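Putative aminomethyltransferase (Leptospirillum rubarum, PDB 3TTG) is a putative aminomethyltransferase of the glycine cleavage T-protein family that probably binds folate. Local coordinates at residues F79-N82 with R86-F89. Residues are numbered along the deposited sequence; the frame is centred on the assembly and turned at random.
Sequences FFLN and RILF
Phe79 meets Ile87 obliquely, CE1 of Phe79 lying 3.7 Å from CD1 of Ile87. Its CG sits anti to its own carbonyl carbon, which brings CD1 and CE1 against the isoleucine branches, while Pro243 and Leu248 touch the same side chain from loops. Phe80 pairs with Phe89 as an antiparallel hydrogen-bonded pair: Phe80 N donates to Phe89 O at 2.9 Å with an N-H...O angle of 161°, the donor tilted from the carbonyl plane. Their CB atoms, 4.3 Å apart, lie on the same face of the sheet, and both rings meet Phe112 of helix 109-118 edge-to-face. Phe80 O accepts two bonds, from Leu88 N at 2.9 Å, nearly in line with the carbonyl, and from Phe89 N at 3.3 Å, in the carbonyl plane on a lone pair. Leu88 and Phe89 both face Phe80, and the register shifts by one before the Leu81-Ile87 pair, which is the pattern of a classic beta bulge. That pair is non-hydrogen-bonded, and CD2 of Leu81 packs 4.1 Å from CG1 of Ile87. Asn82 closes the hairpin twice: its backbone N donates to Arg86 O, and its OD1 accepts Arg86 N at 3.0 Å, the donor standing 53° above the amide plane. CG of Asn82 lies between its backbone N and carbonyl carbon (chi1 72°), and the amide runs beside the start of the Arg86 chain, whose NH1 bonds to Asp239 O. CG of Leu88 packs 3.8 Å from Asn82 N. With an alanine here in place of Asn82, the Arg86 N-H would probably lose its side-chain acceptor and the turn would be less firmly closed. Four of the five hydrogen bonds are thus backbone to backbone and the fifth uses the Asn82 amide, while Phe79 and Leu81 add apolar contacts to Ile87.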
# COMPACT_ATOMS: atom_id res chain seq x y z
N PHE A 79 -8.28 -0.47 6.85
CA PHE A 79 -8.06 0.85 7.36
C PHE A 79 -8.44 0.90 8.84
O PHE A 79 -9.19 0.07 9.35
CB PHE A 79 -8.90 1.90 6.60
CG PHE A 79 -8.44 2.10 5.21
CD1 PHE A 79 -7.25 2.76 4.94
CD2 PHE A 79 -9.16 1.57 4.15
CE1 PHE A 79 -6.80 2.88 3.64
CE2 PHE A 79 -8.68 1.67 2.85
CZ PHE A 79 -7.54 2.37 2.60
N PHE A 80 -7.92 1.92 9.49
CA PHE A 80 -8.29 2.36 10.84
C PHE A 80 -8.71 3.79 10.66
O PHE A 80 -7.90 4.65 10.26
CB PHE A 80 -7.16 2.17 11.84
CG PHE A 80 -6.83 0.71 12.06
CD1 PHE A 80 -7.33 0.03 13.15
CD2 PHE A 80 -6.15 -0.01 11.09
CE1 PHE A 80 -7.08 -1.31 13.32
CE2 PHE A 80 -5.91 -1.35 11.25
CZ PHE A 80 -6.39 -2.00 12.34
N LEU A 81 -9.98 4.02 10.83
CA LEU A 81 -10.52 5.36 10.58
C LEU A 81 -10.82 6.12 11.82
O LEU A 81 -10.93 5.53 12.88
CB LEU A 81 -11.82 5.23 9.78
CG LEU A 81 -11.77 4.31 8.53
CD1 LEU A 81 -13.12 4.15 7.90
CD2 LEU A 81 -10.82 4.81 7.49
N ASN A 82 -10.97 7.45 11.69
CA ASN A 82 -11.45 8.28 12.76
C ASN A 82 -12.99 8.24 12.69
O ASN A 82 -13.52 7.73 11.71
CB ASN A 82 -10.84 9.69 12.65
CG ASN A 82 -11.34 10.57 11.54
OD1 ASN A 82 -12.36 10.31 10.88
ND2 ASN A 82 -10.67 11.65 11.36
N ARG A 86 -12.27 9.36 8.01
CA ARG A 86 -11.01 9.69 7.36
C ARG A 86 -9.95 8.66 7.79
O ARG A 86 -10.02 8.10 8.88
CB ARG A 86 -10.54 11.10 7.72
CG ARG A 86 -11.51 12.24 7.35
CD ARG A 86 -11.50 12.42 5.85
NE ARG A 86 -12.28 13.59 5.39
CZ ARG A 86 -11.85 14.85 5.37
NH1 ARG A 86 -10.62 15.15 5.82
NH2 ARG A 86 -12.63 15.82 4.92
N ILE A 87 -8.99 8.43 6.93
CA ILE A 87 -7.97 7.42 7.13
C ILE A 87 -6.92 7.87 8.14
O ILE A 87 -6.24 8.86 7.90
CB ILE A 87 -7.28 7.07 5.78
CG1 ILE A 87 -8.29 6.47 4.70
CG2 ILE A 87 -6.03 6.14 6.00
CD1 ILE A 87 -7.68 6.51 3.31
N LEU A 88 -6.70 7.08 9.18
CA LEU A 88 -5.62 7.32 10.13
C LEU A 88 -4.49 6.43 9.81
O LEU A 88 -3.36 6.88 9.79
CB LEU A 88 -6.04 7.09 11.58
CG LEU A 88 -7.18 7.97 12.10
CD1 LEU A 88 -7.53 7.60 13.52
CD2 LEU A 88 -6.80 9.49 12.02
N PHE A 89 -4.76 5.15 9.57
CA PHE A 89 -3.74 4.15 9.20
C PHE A 89 -4.32 3.12 8.25
O PHE A 89 -5.51 2.93 8.19
CB PHE A 89 -3.23 3.39 10.48
CG PHE A 89 -2.77 4.27 11.62
CD1 PHE A 89 -1.50 4.85 11.60
CD2 PHE A 89 -3.63 4.60 12.66
CE1 PHE A 89 -1.12 5.77 12.56
CE2 PHE A 89 -3.23 5.49 13.67
CZ PHE A 89 -2.00 6.11 13.58